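PDB 4WY8: esterase from Rhizomucor miehei CAU432, which catalyses the hydrolysis of carboxylic esters (EC 3.1.1.1), probably through the serine-nucleophile mechanism of alpha/beta hydrolases. Local coordinates for residues L190-T195 with I289-F294; Y204-E209 with V262-G267; T257-V262 with A283-G288. All coordinates share one frame; numbering follows the deposited sequence.

Interaction 1. Residues L190-T195 with I289-F294; sequences LIYPVT and IIHGIF
Ile-191, the last residue of strand 188-191, meets Phe-294 through its CG2 branch, which lies 3.7 Å from CE2 of the Phe-294 ring; the two side chains cross at about a right angle. The same CG2 sits over the centre of the Tyr-192 ring, so one methyl serves two aromatic neighbours. Tyr-192 carries most of the contact. Its CG stands between the backbone N and the carbonyl carbon (chi1 42°), and from there the ring reaches across to 289-294. On the face opposite Ile-191 the imidazole of His-291 forms a face-to-face stack, with ring centroids 4.0 Å apart and planes inclined by 30°. The stack is offset, since His-291 ND1 lies 3.5 Å above the Tyr-192 plane and toward the rim; the closest approach is Tyr-192 CD1 to His-291 CE1 at 3.3 Å. At the far end of the ring, Phe-294 N donates to Tyr-192 OH over 3.3 Å, with an N-H...O angle of 155°. That hydroxyl also lies at the edge of the Phe-294 ring, 3.4 Å from CD2. Helix 301-322 adds Ile-310 against Ile-191 and Ile-306 against Phe-294. His-291 is held by hydrogen bonds between ND1 and Asp-261 OD2 and between NE2 and Ser-164 OG, consistent with a Ser-His-Asp triad. With one imidazole face stacked on tyrosine and both nitrogens engaged, the ring's tilt and rotation are restricted, as would suit a general base.

Interaction 2. Residues Y204-E209 with V262-G267; sequences YKQFAE and VLREEG
Tyr-204 has an unusual chi1 of -103°, which turns its ring across Val-262, while Val-262 has CG1 anti to its carbonyl carbon and points CB at that ring. The outcome is a CH-pi contact: Val-262 CB lies 3.8 Å from the centroid of the Tyr-204 ring and 17° off its normal, hence over the face. Both methyls of Val-262 border the Tyr-204 ring, and CG1 also packs just past the C-terminal end of helix 202-206, where it meets Phe-207 O at 3.3 Å and Phe-207 CB at 4.0 Å. Phe-207 is the first residue to leave helical angles there, so the valine packs against the backbone where the helix stops.

Two further groups border the phenol. Leu-263 lies side by side with Tyr-204, its CD2 3.5 Å from Tyr-204 OH. In the plane of the ring, Glu-266 OE1 approaches the edge at 3.2 Å from Tyr-204 CE2; the other oxygen, OE2, accepts from the backbone N of Thr-195 and of Asp-196.

Arg-264, bent at chi3, brings NH1 to the edge of the Phe-207 ring, 3.6 Å from CE2. The guanidinium and ring planes stand at 83°, and the edge approach argues against a cation-pi contact. NH1 donates to Glu-259 O, while Arg-264 NE makes a salt bridge with Glu-265 OE2 at 3.0 Å, nearly in the guanidinium plane. Helix 202-206 is thus packed on the start of helix 264-276, directly after the loop bearing Asp-261, the probable acid residue of an alpha/beta-hydrolase triad.

Interaction 3. Residues T257-V262 with A283-G288; sequences TAEADV and AVRYLG
Thr-257 lies opposite Arg-285 and Ala-258 opposite Tyr-286 in parallel register; the backbone hydrogen bonds are made by Thr-257 and Glu-259 with Val-284 and Tyr-286. Thr-257 N donates to Val-284 O (2.9 Å, N-H...O 169°), and Thr-257 O receives Tyr-286 N at 2.8 Å. A third bond, Glu-259 N to Tyr-286 O, is longer at 3.1 Å and more bent (145°), where 257-262 turns a corner at Glu-259. Arg-285 CA adds a CA-H...O contact to Thr-257 O.

This pairing closes the beta-alpha-beta unit of strand 253-258, helix 264-276 and strand 281-286 in the alpha/beta hydrolase fold. Strand 281-286 is outermost within the chain, but its Val-284, Arg-285 and Tyr-286 pair antiparallel with a strand of the second subunit, so the sheet continues across the dimer interface.

Among the side chains, Thr-257 and Arg-285 share one face of the sheet. Thr-257 OG1 packs 3.4 Å from Arg-285 CB, and both Thr-257 OG1 and Arg-285 NE bind Glu-268 OE2. Glu-259 instead extends toward the turn of 283-288, its CG anti to the backbone N (chi1 -179°), and OE1 accepts Gly-288 N at 2.9 Å, nearly in line with its C-O bond. That bond ties the side chain to the turn after the strand, where Gly-288 has positive phi; the Leu-287 side chain crosses it at a slant, CG 3.6 Å from Glu-259 OE1.

Charged ends are linked indirectly. Glu-259 OE2 and Arg-285 NH1 are bridged by a water, 3.1 Å from the carboxylate oxygen and 2.7 Å from NH1. Glu-259 OE2 also forms a salt bridge with Arg-272 of the second subunit.

Interactions 1 and 3 are joined at the probable catalytic triad, where His-291 ND1 of the first lies 2.8 Å from Asp-261 OD2 of the third. A second link pairs Ile-289 O with Ala-260 N at 3.1 Å. Interactions 2 and 3 interleave along the chain and share Val-262; Arg-264 NH1, 2.7 Å from Glu-259 O, joins them again. Interaction 2 also touches interaction 1, where Leu-263 CD1 packs 3.5 Å from His-291 CE1 and Thr-195 OG1 lies 2.9 Å from Glu-266 O. The centres are 8 to 11 Å apart, so the three contacts form one continuous region, and because His-291 also meets Ser-164, that region borders the probable active site.

Interaction 1. Residues L190-T195 with I289-F294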
loop_
_atom_site.group_PDB
_atom_site.type_symbol
_atom_site.label_atom_id
_atom_site.label_comp_id
_atom_site.label_asym_id
_atom_site.label_seq_id
_atom_site.Cartn_x
_atom_site.Cartn_y
_atom_site.Cartn_z
ATOM N N LEU A 190 3.001 7.558 -9.102
ATOM C CA LEU A 190 2.687 8.935 -8.707
ATOM C C LEU A 190 2.590 9.066 -7.184
ATOM O O LEU A 190 1.650 8.582 -6.556
ATOM C CB LEU A 190 1.377 9.410 -9.353
ATOM C CG LEU A 190 1.133 9.180 -10.850
ATOM C CD1 LEU A 190 -0.209 9.801 -11.260
ATOM C CD2 LEU A 190 2.259 9.729 -11.708
ATOM N N ILE A 191 3.592 9.700 -6.596
ATOM C CA ILE A 191 3.651 9.873 -5.156
ATOM C C ILE A 191 3.160 11.253 -4.781
ATOM O O ILE A 191 3.786 12.252 -5.135
ATOM C CB ILE A 191 5.072 9.685 -4.626
ATOM C CG1 ILE A 191 5.626 8.336 -5.087
ATOM C CG2 ILE A 191 5.097 9.806 -3.107
ATOM C CD1 ILE A 191 7.104 8.152 -4.772
ATOM N N TYR A 192 2.066 11.277 -4.025
ATOM C CA TYR A 192 1.265 12.467 -3.734
ATOM C C TYR A 192 1.442 13.578 -4.766
ATOM O O TYR A 192 2.038 14.617 -4.489
ATOM C CB TYR A 192 1.547 12.984 -2.294
ATOM C CG TYR A 192 3.001 13.016 -1.791
ATOM C CD1 TYR A 192 4.003 13.645 -2.514
ATOM C CD2 TYR A 192 3.344 12.461 -0.551
ATOM C CE1 TYR A 192 5.323 13.700 -2.045
ATOM C CE2 TYR A 192 4.667 12.499 -0.067
ATOM C CZ TYR A 192 5.649 13.128 -0.812
ATOM O OH TYR A 192 6.961 13.188 -0.332
ATOM N N PRO A 193 0.916 13.346 -5.983
ATOM C CA PRO A 193 1.117 14.285 -7.104
ATOM C C PRO A 193 0.308 15.577 -7.024
ATOM O O PRO A 193 -0.731 15.596 -6.362
ATOM C CB PRO A 193 0.678 13.459 -8.337
ATOM C CG PRO A 193 -0.342 12.514 -7.798
ATOM C CD PRO A 193 0.151 12.153 -6.394
ATOM N N VAL A 194 0.809 16.633 -7.672
ATOM C CA VAL A 194 0.008 17.799 -7.999
ATOM C C VAL A 194 -0.751 17.485 -9.287
ATOM O O VAL A 194 -0.136 17.089 -10.279
ATOM C CB VAL A 194 0.877 19.071 -8.222
ATOM C CG1 VAL A 194 -0.015 20.312 -8.379
ATOM C CG2 VAL A 194 1.873 19.245 -7.103
ATOM N N THR A 195 -2.078 17.598 -9.267
ATOM C CA THR A 195 -2.870 17.306 -10.462
ATOM C C THR A 195 -3.862 18.412 -10.812
ATOM O O THR A 195 -4.549 18.313 -11.827
ATOM C CB THR A 195 -3.690 16.015 -10.332
ATOM O OG1 THR A 195 -4.711 16.194 -9.342
ATOM C CG2 THR A 195 -2.814 14.833 -9.982
ATOM N N ILE A 289 0.493 10.261 7.676
ATOM C CA ILE A 289 1.674 10.909 7.120
ATOM C C ILE A 289 1.357 12.235 6.458
ATOM O O ILE A 289 0.214 12.530 6.093
ATOM C CB ILE A 289 2.407 10.018 6.073
ATOM C CG1 ILE A 289 1.539 9.798 4.839
ATOM C CG2 ILE A 289 2.819 8.697 6.673
ATOM C CD1 ILE A 289 2.317 9.243 3.688
ATOM N N ILE A 290 2.405 13.034 6.300
ATOM C CA ILE A 290 2.293 14.298 5.615
ATOM C C ILE A 290 3.053 14.279 4.312
ATOM O O ILE A 290 3.843 13.375 4.034
ATOM C CB ILE A 290 2.822 15.470 6.467
ATOM C CG1 ILE A 290 4.280 15.199 6.880
ATOM C CG2 ILE A 290 1.907 15.694 7.665
ATOM C CD1 ILE A 290 5.054 16.456 7.351
ATOM N N HIS A 291 2.790 15.301 3.521
ATOM C CA HIS A 291 3.549 15.561 2.326
ATOM C C HIS A 291 5.014 15.868 2.661
ATOM O O HIS A 291 5.302 16.538 3.650
ATOM C CB HIS A 291 2.902 16.729 1.576
ATOM C CG HIS A 291 3.354 16.877 0.159
ATOM N ND1 HIS A 291 2.562 16.511 -0.916
ATOM C CD2 HIS A 291 4.481 17.409 -0.374
ATOM C CE1 HIS A 291 3.199 16.781 -2.041
ATOM N NE2 HIS A 291 4.368 17.325 -1.741
ATOM N N GLY A 292 5.927 15.397 1.816
ATOM C CA GLY A 292 7.323 15.800 1.874
ATOM C C GLY A 292 8.304 14.826 2.509
ATOM O O GLY A 292 9.481 15.162 2.728
ATOM N N ILE A 293 7.870 13.595 2.740
ATOM C CA ILE A 293 8.762 12.661 3.393
ATOM C C ILE A 293 9.877 12.173 2.464
ATOM O O ILE A 293 10.864 11.610 2.933
ATOM C CB ILE A 293 7.988 11.481 3.994
ATOM C CG1 ILE A 293 7.155 10.742 2.954
ATOM C CG2 ILE A 293 7.052 12.006 5.089
ATOM C CD1 ILE A 293 6.325 9.626 3.599
ATOM N N PHE A 294 9.747 12.406 1.158
ATOM C CA PHE A 294 10.757 11.906 0.217
ATOM C C PHE A 294 11.764 12.945 -0.297
ATOM O O PHE A 294 12.591 12.629 -1.176
ATOM C CB PHE A 294 10.067 11.232 -0.975
ATOM C CG PHE A 294 9.340 9.980 -0.598
ATOM C CD1 PHE A 294 10.049 8.863 -0.176
ATOM C CD2 PHE A 294 7.954 9.919 -0.642
ATOM C CE1 PHE A 294 9.383 7.696 0.190
ATOM C CE2 PHE A 294 7.274 8.759 -0.279
ATOM C CZ PHE A 294 7.990 7.647 0.133
#

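Interaction 2. Residues Y204-E209 with V262-G267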
loop_
_atom_site.group_PDB
_atom_site.type_symbol
_atom_site.label_atom_id
_atom_site.label_comp_id
_atom_site.label_asym_id
_atom_site.label_seq_id
_atom_site.Cartn_x
_atom_site.Cartn_y
_atom_site.Cartn_z
ATOM N N TYR A 204 -7.279 20.781 0.973
ATOM C CA TYR A 204 -6.634 22.107 1.000
ATOM C C TYR A 204 -7.117 22.942 2.192
ATOM O O TYR A 204 -6.320 23.637 2.832
ATOM C CB TYR A 204 -6.886 22.878 -0.304
ATOM C CG TYR A 204 -5.717 22.901 -1.271
ATOM C CD1 TYR A 204 -4.628 23.742 -1.051
ATOM C CD2 TYR A 204 -5.702 22.076 -2.412
ATOM C CE1 TYR A 204 -3.546 23.766 -1.943
ATOM C CE2 TYR A 204 -4.646 22.100 -3.299
ATOM C CZ TYR A 204 -3.573 22.945 -3.061
ATOM O OH TYR A 204 -2.524 22.973 -3.944
ATOM N N LYS A 205 -8.427 22.919 2.447
ATOM C CA LYS A 205 -9.006 23.599 3.614
ATOM C C LYS A 205 -8.523 23.015 4.932
ATOM O O LYS A 205 -8.137 23.744 5.855
ATOM C CB LYS A 205 -10.535 23.529 3.581
ATOM C CG LYS A 205 -11.137 24.283 2.423
ATOM C CD LYS A 205 -12.647 24.112 2.361
ATOM C CE LYS A 205 -13.265 25.350 1.759
ATOM N NZ LYS A 205 -14.517 25.017 1.040
ATOM N N GLN A 206 -8.567 21.692 5.031
ATOM C CA GLN A 206 -8.252 21.046 6.295
ATOM C C GLN A 206 -6.770 21.146 6.647
ATOM O O GLN A 206 -6.410 21.272 7.823
ATOM C CB GLN A 206 -8.685 19.579 6.271
ATOM C CG GLN A 206 -8.529 18.943 7.627
ATOM C CD GLN A 206 -9.074 17.539 7.683
ATOM O OE1 GLN A 206 -9.641 17.043 6.712
ATOM N NE2 GLN A 206 -8.919 16.892 8.831
ATOM N N PHE A 207 -5.903 21.112 5.638
ATOM C CA PHE A 207 -4.477 21.065 5.920
ATOM C C PHE A 207 -3.750 22.301 5.417
ATOM O O PHE A 207 -2.534 22.283 5.217
ATOM C CB PHE A 207 -3.880 19.801 5.311
ATOM C CG PHE A 207 -4.613 18.547 5.716
ATOM C CD1 PHE A 207 -4.539 18.080 7.019
ATOM C CD2 PHE A 207 -5.386 17.847 4.796
ATOM C CE1 PHE A 207 -5.220 16.931 7.409
ATOM C CE2 PHE A 207 -6.068 16.684 5.161
ATOM C CZ PHE A 207 -5.992 16.231 6.479
ATOM N N ALA A 208 -4.494 23.390 5.245
ATOM C CA ALA A 208 -3.925 24.614 4.681
ATOM C C ALA A 208 -2.678 25.073 5.419
ATOM O O ALA A 208 -1.798 25.668 4.807
ATOM C CB ALA A 208 -4.964 25.732 4.665
ATOM N N GLU A 209 -2.599 24.847 6.731
ATOM C CA GLU A 209 -1.404 25.268 7.477
ATOM C C GLU A 209 -0.873 24.205 8.442
ATOM O O GLU A 209 -1.575 23.266 8.789
ATOM C CB GLU A 209 -1.684 26.573 8.230
ATOM C CG GLU A 209 -2.227 27.700 7.354
ATOM C CD GLU A 209 -2.516 28.970 8.144
ATOM O OE1 GLU A 209 -2.084 29.052 9.318
ATOM O OE2 GLU A 209 -3.171 29.885 7.591
ATOM N N VAL A 262 -2.545 18.694 1.602
ATOM C CA VAL A 262 -3.467 19.537 0.838
ATOM C C VAL A 262 -3.765 18.928 -0.535
ATOM O O VAL A 262 -4.853 19.125 -1.076
ATOM C CB VAL A 262 -2.923 20.977 0.635
ATOM C CG1 VAL A 262 -2.871 21.712 1.957
ATOM C CG2 VAL A 262 -1.550 20.959 -0.063
ATOM N N LEU A 263 -2.830 18.143 -1.064
ATOM C CA LEU A 263 -2.977 17.557 -2.402
ATOM C C LEU A 263 -3.723 16.235 -2.394
ATOM O O LEU A 263 -3.828 15.569 -3.430
ATOM C CB LEU A 263 -1.592 17.337 -3.048
ATOM C CG LEU A 263 -0.707 18.575 -3.210
ATOM C CD1 LEU A 263 0.598 18.190 -3.857
ATOM C CD2 LEU A 263 -1.452 19.638 -4.050
ATOM N N ARG A 264 -4.192 15.810 -1.225
ATOM C CA ARG A 264 -4.797 14.484 -1.120
ATOM C C ARG A 264 -5.975 14.283 -2.058
ATOM O O ARG A 264 -6.033 13.296 -2.828
ATOM C CB ARG A 264 -5.261 14.222 0.301
ATOM C CG ARG A 264 -5.894 12.843 0.459
ATOM C CD ARG A 264 -6.432 12.640 1.858
ATOM N NE ARG A 264 -7.705 13.314 2.051
ATOM C CZ ARG A 264 -8.173 13.684 3.237
ATOM N NH1 ARG A 264 -7.445 13.461 4.323
ATOM N NH2 ARG A 264 -9.356 14.283 3.334
ATOM N N GLU A 265 -6.917 15.225 -2.004
ATOM C CA GLU A 265 -8.163 15.058 -2.762
ATOM C C GLU A 265 -7.959 15.037 -4.273
ATOM O O GLU A 265 -8.562 14.208 -4.943
ATOM C CB GLU A 265 -9.156 16.136 -2.353
ATOM C CG GLU A 265 -9.713 15.848 -0.969
ATOM C CD GLU A 265 -10.275 14.429 -0.874
ATOM O OE1 GLU A 265 -11.092 14.071 -1.749
ATOM O OE2 GLU A 265 -9.883 13.648 0.032
ATOM N N GLU A 266 -7.100 15.905 -4.813
ATOM C CA GLU A 266 -6.880 15.930 -6.254
ATOM C C GLU A 266 -6.102 14.702 -6.763
ATOM O O GLU A 266 -6.328 14.250 -7.892
ATOM C CB GLU A 266 -6.172 17.227 -6.647
ATOM C CG GLU A 266 -4.800 17.397 -6.020
ATOM C CD GLU A 266 -4.294 18.822 -6.135
ATOM O OE1 GLU A 266 -4.797 19.671 -5.352
ATOM O OE2 GLU A 266 -3.382 19.101 -6.967
ATOM N N GLY A 267 -5.201 14.163 -5.941
ATOM C CA GLY A 267 -4.482 12.941 -6.276
ATOM C C GLY A 267 -5.440 11.767 -6.332
ATOM O O GLY A 267 -5.415 10.953 -7.289
#

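Interaction 3. Residues T257-V262 with A283-G288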
loop_
_atom_site.group_PDB
_atom_site.type_symbol
_atom_site.label_atom_id
_atom_site.label_comp_id
_atom_site.label_asym_id
_atom_site.label_seq_id
_atom_site.Cartn_x
_atom_site.Cartn_y
_atom_site.Cartn_z
ATOM N N THR A 257 -1.213 8.503 -2.030
ATOM C CA THR A 257 -1.549 9.798 -1.423
ATOM C C THR A 257 -1.316 9.771 0.091
ATOM O O THR A 257 -1.287 8.685 0.726
ATOM C CB THR A 257 -3.032 10.210 -1.683
ATOM O OG1 THR A 257 -3.921 9.191 -1.201
ATOM C CG2 THR A 257 -3.279 10.459 -3.180
ATOM N N ALA A 258 -1.130 10.965 0.659
ATOM C CA ALA A 258 -0.951 11.118 2.095
ATOM C C ALA A 258 -2.245 11.592 2.728
ATOM O O ALA A 258 -2.929 12.472 2.185
ATOM C CB ALA A 258 0.195 12.108 2.401
ATOM N N GLU A 259 -2.570 11.037 3.891
ATOM C CA GLU A 259 -3.791 11.426 4.585
ATOM C C GLU A 259 -3.793 12.911 4.969
ATOM O O GLU A 259 -4.786 13.598 4.758
ATOM C CB GLU A 259 -3.999 10.577 5.831
ATOM C CG GLU A 259 -5.282 10.923 6.573
ATOM C CD GLU A 259 -5.392 10.193 7.898
ATOM O OE1 GLU A 259 -4.328 9.883 8.482
ATOM O OE2 GLU A 259 -6.534 9.962 8.368
ATOM N N ALA A 260 -2.702 13.410 5.540
ATOM C CA ALA A 260 -2.681 14.821 5.958
ATOM C C ALA A 260 -1.917 15.683 4.961
ATOM O O ALA A 260 -0.783 16.057 5.217
ATOM C CB ALA A 260 -2.089 14.959 7.346
ATOM N N ASP A 261 -2.541 15.986 3.822
ATOM C CA ASP A 261 -1.862 16.629 2.687
ATOM C C ASP A 261 -2.889 17.446 1.929
ATOM O O ASP A 261 -3.993 16.945 1.650
ATOM C CB ASP A 261 -1.219 15.567 1.768
ATOM C CG ASP A 261 -0.437 16.170 0.570
ATOM O OD1 ASP A 261 -0.316 17.421 0.425
ATOM O OD2 ASP A 261 0.114 15.358 -0.223
ATOM N N VAL A 262 -2.545 18.694 1.602
ATOM C CA VAL A 262 -3.467 19.537 0.838
ATOM C C VAL A 262 -3.765 18.928 -0.535
ATOM O O VAL A 262 -4.853 19.125 -1.076
ATOM C CB VAL A 262 -2.923 20.977 0.635
ATOM C CG1 VAL A 262 -2.871 21.712 1.957
ATOM C CG2 VAL A 262 -1.550 20.959 -0.063
ATOM N N ALA A 283 -4.466 2.587 -6.327
ATOM C CA ALA A 283 -4.502 3.877 -5.606
ATOM C C ALA A 283 -4.623 3.622 -4.119
ATOM O O ALA A 283 -5.516 2.906 -3.663
ATOM C CB ALA A 283 -5.662 4.762 -6.092
ATOM N N VAL A 284 -3.686 4.165 -3.361
ATOM C CA VAL A 284 -3.634 3.887 -1.930
ATOM C C VAL A 284 -3.361 5.156 -1.156
ATOM O O VAL A 284 -2.521 5.960 -1.544
ATOM C CB VAL A 284 -2.550 2.829 -1.612
ATOM C CG1 VAL A 284 -2.852 1.553 -2.338
ATOM C CG2 VAL A 284 -1.206 3.305 -2.087
ATOM N N ARG A 285 -4.086 5.346 -0.066
ATOM C CA ARG A 285 -3.844 6.462 0.845
ATOM C C ARG A 285 -3.115 5.942 2.081
ATOM O O ARG A 285 -3.583 4.992 2.705
ATOM C CB ARG A 285 -5.167 7.117 1.248
ATOM C CG ARG A 285 -5.012 8.204 2.308
ATOM C CD ARG A 285 -6.339 8.499 2.983
ATOM N NE ARG A 285 -7.318 9.064 2.053
ATOM C CZ ARG A 285 -8.456 9.639 2.436
ATOM N NH1 ARG A 285 -8.744 9.715 3.728
ATOM N NH2 ARG A 285 -9.302 10.130 1.532
ATOM N N TYR A 286 -1.954 6.504 2.409
ATOM C CA TYR A 286 -1.269 6.105 3.636
ATOM C C TYR A 286 -1.719 6.968 4.792
ATOM O O TYR A 286 -1.723 8.204 4.687
ATOM C CB TYR A 286 0.245 6.187 3.469
ATOM C CG TYR A 286 0.845 4.906 2.915
ATOM C CD1 TYR A 286 0.714 4.572 1.564
ATOM C CD2 TYR A 286 1.561 4.041 3.737
ATOM C CE1 TYR A 286 1.256 3.384 1.054
ATOM C CE2 TYR A 286 2.121 2.869 3.234
ATOM C CZ TYR A 286 1.964 2.554 1.895
ATOM O OH TYR A 286 2.524 1.401 1.408
ATOM N N LEU A 287 -2.088 6.330 5.899
ATOM C CA LEU A 287 -2.582 7.083 7.042
ATOM C C LEU A 287 -1.451 7.585 7.931
ATOM O O LEU A 287 -0.366 6.983 7.991
ATOM C CB LEU A 287 -3.553 6.250 7.865
ATOM C CG LEU A 287 -5.029 6.450 7.486
ATOM C CD1 LEU A 287 -5.385 5.817 6.132
ATOM C CD2 LEU A 287 -5.920 5.910 8.584
ATOM N N GLY A 288 -1.705 8.731 8.562
ATOM C CA GLY A 288 -0.802 9.324 9.527
ATOM C C GLY A 288 0.445 9.997 8.981
ATOM O O GLY A 288 1.357 10.308 9.750
HETATM O O HOH W 1 -8.080 8.548 6.062
#